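Local coordinates for cephalosporin hydroxylase CMCI (Streptomyces clavuligerus, PDB 2BM8), which probably acts in cephamycin biosynthesis, in modifying the cephalosporin nucleus, and is built on a Rossmann-like methyltransferase fold, at residues B[58-63]-B[97-101]; B[91-97]-B[121-125]. The protein carries 3 engineered substitutions. The contacts are given in a common frame with arbitrary orientation. Numbering follows the deposited sequence.

Contact 1 of 2, residues B[58-63]-B[97-101]; sequences WRGLRM and AWFRD
A tight hairpin packs one side against helix 94-106, the side chains of Trp-58, Arg-59, Leu-61 and Met-63 all reaching it, and buries 349 Å². Trp-58 to Leu-61 form a type I' turn, closed by Trp-58 N to Leu-61 O (2.8 Å) and Leu-61 N to Trp-58 O (3.0 Å), with Arg-59 (42/50) and Gly-60 (80/5) both at positive phi. The helix is regular through 97-101, and the closest CA pair is Trp-58 with Trp-98, 6.8 Å apart.

Aromatic contacts form the centre. Both tryptophans have chi1 t, and the edge of Trp-98 meets the face of Trp-58 in a T-shaped pair (planes at 90°, Trp-58 six-membered to Trp-98 five-membered centroid 4.6 Å). On that face Trp-98 CB makes a CH-pi contact. Met-63 CE makes another, 4.1 Å from the Trp-98 five-membered centroid, and Met-63 SD, 4.7 Å from it, an oblique Met-aromatic one. Leu-61 CD1 reaches Ala-97 CB at 4.1 Å.

Polar contacts converge on Asp-101: Trp-58 NE1 donates to OD2 of Asp-101 (2.7 Å), Arg-59 NH1 bridges the same OD2 (2.9 Å, a weak hydrogen bond), and Arg-100 NE holds Asp-101 OD1 at 3.0 Å. Leu-102 of the second subunit packs on Trp-58, placing this within a subunit interface. Asp-101 and Asp-128 share both arginines, so two carboxylates meet two guanidiniums, the indole NH being a neutral donor to Asp-101.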
# COMPACT_ATOMS: atom_id res chain seq x y z
N TRP B 58 24.37 -8.75 18.40
CA TRP B 58 25.73 -8.29 18.23
C TRP B 58 26.62 -9.21 19.05
O TRP B 58 26.48 -9.26 20.26
CB TRP B 58 25.84 -6.85 18.68
CG TRP B 58 27.20 -6.35 18.64
CD1 TRP B 58 28.01 -6.11 19.70
CD2 TRP B 58 27.96 -6.03 17.48
NE1 TRP B 58 29.23 -5.64 19.27
CE2 TRP B 58 29.22 -5.58 17.91
CE3 TRP B 58 27.69 -6.04 16.11
CZ2 TRP B 58 30.22 -5.17 17.03
CZ3 TRP B 58 28.69 -5.62 15.23
CH2 TRP B 58 29.93 -5.20 15.69
N ARG B 59 27.49 -9.96 18.40
CA ARG B 59 28.35 -10.95 19.05
C ARG B 59 27.64 -11.79 20.12
O ARG B 59 28.11 -11.88 21.25
CB ARG B 59 29.53 -10.25 19.71
CG ARG B 59 30.32 -9.39 18.77
CD ARG B 59 31.52 -8.69 19.40
NE ARG B 59 31.94 -9.26 20.68
CZ ARG B 59 32.86 -8.71 21.47
NH1 ARG B 59 33.48 -7.59 21.14
NH2 ARG B 59 33.17 -9.31 22.61
N GLY B 60 26.50 -12.36 19.78
CA GLY B 60 25.82 -13.30 20.67
C GLY B 60 24.99 -12.68 21.78
O GLY B 60 24.45 -13.40 22.63
N LEU B 61 24.88 -11.35 21.79
CA LEU B 61 23.93 -10.63 22.66
C LEU B 61 22.82 -10.05 21.81
O LEU B 61 23.06 -9.60 20.70
CB LEU B 61 24.61 -9.48 23.41
CG LEU B 61 25.98 -9.83 23.97
CD1 LEU B 61 26.76 -8.59 24.33
CD2 LEU B 61 25.80 -10.78 25.15
N ARG B 62 21.61 -10.05 22.35
CA ARG B 62 20.48 -9.44 21.68
C ARG B 62 20.72 -7.96 21.51
O ARG B 62 21.23 -7.31 22.43
CB ARG B 62 19.22 -9.67 22.48
CG ARG B 62 18.83 -11.13 22.56
CD ARG B 62 17.50 -11.36 23.16
NE ARG B 62 16.51 -10.58 22.46
CZ ARG B 62 15.44 -10.03 22.99
NH1 ARG B 62 15.13 -10.19 24.27
NH2 ARG B 62 14.65 -9.31 22.20
N MET B 63 20.36 -7.43 20.35
CA MET B 63 20.47 -6.01 20.03
C MET B 63 19.07 -5.48 19.81
O MET B 63 18.46 -5.79 18.80
CB MET B 63 21.27 -5.79 18.73
CG MET B 63 22.71 -5.39 18.93
SD MET B 63 22.86 -3.70 19.46
CE MET B 63 22.72 -2.84 17.98
N ALA B 97 27.78 -2.89 24.78
CA ALA B 97 28.93 -3.55 24.18
C ALA B 97 29.13 -3.11 22.74
O ALA B 97 30.26 -2.98 22.28
CB ALA B 97 28.79 -5.05 24.24
N TRP B 98 28.03 -2.87 22.03
CA TRP B 98 28.07 -2.43 20.64
C TRP B 98 28.70 -1.04 20.57
O TRP B 98 29.63 -0.84 19.80
CB TRP B 98 26.66 -2.43 20.02
CG TRP B 98 26.65 -2.02 18.58
CD1 TRP B 98 27.05 -2.76 17.53
CD2 TRP B 98 26.25 -0.76 18.06
NE1 TRP B 98 26.91 -2.05 16.36
CE2 TRP B 98 26.42 -0.81 16.67
CE3 TRP B 98 25.75 0.41 18.63
CZ2 TRP B 98 26.12 0.25 15.84
CZ3 TRP B 98 25.44 1.46 17.80
CH2 TRP B 98 25.64 1.38 16.42
N PHE B 99 28.22 -0.12 21.38
CA PHE B 99 28.77 1.24 21.41
C PHE B 99 30.26 1.23 21.74
O PHE B 99 31.04 1.97 21.14
CB PHE B 99 28.05 2.12 22.44
CG PHE B 99 26.79 2.75 21.94
CD1 PHE B 99 25.60 2.58 22.63
CD2 PHE B 99 26.80 3.53 20.79
CE1 PHE B 99 24.44 3.17 22.18
CE2 PHE B 99 25.63 4.12 20.34
CZ PHE B 99 24.45 3.94 21.04
N ARG B 100 30.63 0.40 22.72
CA ARG B 100 32.02 0.22 23.12
C ARG B 100 32.85 -0.34 21.98
O ARG B 100 33.88 0.22 21.63
CB ARG B 100 32.11 -0.72 24.32
CG ARG B 100 33.48 -0.75 24.97
CD ARG B 100 34.45 -1.82 24.42
NE ARG B 100 33.81 -3.12 24.23
CZ ARG B 100 33.49 -3.95 25.22
NH1 ARG B 100 33.74 -3.63 26.49
NH2 ARG B 100 32.90 -5.10 24.96
N ASP B 101 32.41 -1.44 21.40
CA ASP B 101 33.12 -2.05 20.28
C ASP B 101 33.32 -1.04 19.16
O ASP B 101 34.42 -0.90 18.66
CB ASP B 101 32.33 -3.23 19.72
CG ASP B 101 32.40 -4.44 20.60
OD1 ASP B 101 33.12 -4.45 21.61
OD2 ASP B 101 31.75 -5.45 20.35

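Contact 2 of 2, residues B[91-97]-B[121-125]; sequences YNGGSLA and RCQIP
The guanidinium of Arg-121 lays one face over the ring edge of Tyr-91, with CZ of Arg-121 3.9 Å from Tyr-91 CD1; Tyr-91 chi1 is t and Arg-121 chi1 m. Behind this pair two loops run close together, the nearest CA atoms being Asn-92 and Cys-122 at 4.0 Å.

Their link is Gln-123 N donating to Asn-92 O (2.7 Å, 171°), supplemented by a CA-H...O contact from Asn-92 CA to Arg-121 O (3.4 Å). The side chain of Asn-92 turns to another partner, its ND2 bonding to Arg-62 O. Gly-93, the N-cap residue of helix 94-106, has phi/psi of 92/5; a CB here would collide with Ile-124 CD1 and Cys-122 SG. Ile-124 (chi1 m, chi2 t) fills that space, CD1 lying 3.2 Å from Gly-93 O and 4.1 Å from Leu-96 CB.

The Gly-Gly loop after the first strand of the Rossmann-like sheet is placed like the glycine-rich loop that binds S-adenosylmethionine in related methyltransferases, consistent with a cofactor site here. It joins strand 84-88 to helix 94-106, and residues 121-125, between strands 111-116 and 132-136, close over it, with Leu-96 and Cys-122 both packing on Leu-134 of the outermost parallel strand.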
# COMPACT_ATOMS: atom_id res chain seq x y z
N TYR B 91 18.66 -3.15 30.09
CA TYR B 91 18.17 -4.52 29.75
C TYR B 91 19.32 -5.56 29.69
O TYR B 91 19.93 -5.84 30.71
CB TYR B 91 17.31 -4.51 28.47
CG TYR B 91 16.60 -5.83 28.16
CD1 TYR B 91 15.80 -6.47 29.10
CD2 TYR B 91 16.75 -6.45 26.92
CE1 TYR B 91 15.17 -7.70 28.81
CE2 TYR B 91 16.12 -7.66 26.61
CZ TYR B 91 15.34 -8.28 27.55
OH TYR B 91 14.71 -9.47 27.22
N ASN B 92 19.62 -6.11 28.51
CA ASN B 92 20.64 -7.16 28.37
C ASN B 92 22.06 -6.64 28.16
O ASN B 92 23.02 -7.40 28.28
CB ASN B 92 20.28 -8.10 27.21
CG ASN B 92 20.50 -7.45 25.87
OD1 ASN B 92 19.95 -6.39 25.61
ND2 ASN B 92 21.30 -8.08 25.02
N GLY B 93 22.18 -5.36 27.79
CA GLY B 93 23.47 -4.69 27.70
C GLY B 93 24.10 -4.77 26.33
O GLY B 93 25.23 -4.32 26.13
N GLY B 94 23.37 -5.33 25.38
CA GLY B 94 23.87 -5.54 24.03
C GLY B 94 24.32 -4.22 23.43
O GLY B 94 25.45 -4.10 22.94
N SER B 95 23.46 -3.21 23.50
CA SER B 95 23.77 -1.93 22.90
C SER B 95 24.98 -1.24 23.58
O SER B 95 25.70 -0.49 22.94
CB SER B 95 22.53 -1.04 22.92
OG SER B 95 22.26 -0.65 24.25
N LEU B 96 25.20 -1.48 24.86
CA LEU B 96 26.43 -1.00 25.53
C LEU B 96 27.72 -1.57 24.91
O LEU B 96 28.63 -0.82 24.59
CB LEU B 96 26.41 -1.41 27.00
CG LEU B 96 25.75 -0.53 28.04
CD1 LEU B 96 24.65 0.34 27.48
CD2 LEU B 96 25.24 -1.41 29.17
N ALA B 97 27.78 -2.89 24.78
CA ALA B 97 28.93 -3.55 24.18
C ALA B 97 29.13 -3.11 22.74
O ALA B 97 30.26 -2.98 22.28
CB ALA B 97 28.79 -5.05 24.24
N ARG B 121 19.34 -8.41 34.32
CA ARG B 121 19.20 -9.03 32.99
C ARG B 121 20.44 -8.84 32.10
O ARG B 121 20.47 -9.36 30.99
CB ARG B 121 17.96 -8.49 32.25
CG ARG B 121 16.65 -8.55 33.05
CD ARG B 121 16.19 -7.20 33.62
NE ARG B 121 14.99 -6.67 32.98
CZ ARG B 121 14.75 -5.38 32.70
NH1 ARG B 121 15.64 -4.42 32.99
NH2 ARG B 121 13.61 -5.04 32.11
N CYS B 122 21.47 -8.14 32.59
CA CYS B 122 22.67 -7.85 31.79
C CYS B 122 23.42 -9.11 31.40
O CYS B 122 23.84 -9.86 32.27
CB CYS B 122 23.63 -6.89 32.49
SG CYS B 122 24.94 -6.26 31.38
N GLN B 123 23.61 -9.32 30.10
CA GLN B 123 24.25 -10.52 29.56
C GLN B 123 25.70 -10.32 29.17
O GLN B 123 26.29 -11.20 28.56
CB GLN B 123 23.50 -10.98 28.30
CG GLN B 123 22.04 -11.30 28.55
CD GLN B 123 21.88 -12.51 29.43
OE1 GLN B 123 22.49 -13.55 29.17
NE2 GLN B 123 21.09 -12.39 30.47
N ILE B 124 26.29 -9.18 29.51
CA ILE B 124 27.68 -8.94 29.14
C ILE B 124 28.53 -9.71 30.13
O ILE B 124 28.40 -9.51 31.33
CB ILE B 124 28.04 -7.44 29.17
CG1 ILE B 124 27.10 -6.61 28.28
CG2 ILE B 124 29.48 -7.26 28.73
CD1 ILE B 124 27.22 -5.12 28.47
N PRO B 125 29.38 -10.61 29.65
CA PRO B 125 30.28 -11.33 30.56
C PRO B 125 31.28 -10.37 31.19
O PRO B 125 31.62 -9.35 30.59
CB PRO B 125 30.98 -12.33 29.65
CG PRO B 125 30.78 -11.84 28.26
CD PRO B 125 29.55 -11.01 28.24

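Overall arrangement
From the N terminus, the chain passes through the hairpin at 58-63, helix 67-80 and strand 84-88 before the glycine loop and helix 94-106. Contact 1 closes a first loop, of 33 residues, by bringing helix 94-106 back to the hairpin. Contact 2 closes a second, of 23 residues, after strand 111-116 has been laid beside strand 84-88. The segments alternate along the chain, so the two loops cross, and Ala-97 belongs to both. Their centres lie 7 Å apart, and Leu-61 CD2 of the hairpin packs 3.5 Å from Gln-123 O. Hairpin, helix start and the 121-125 loop thus meet as one cluster.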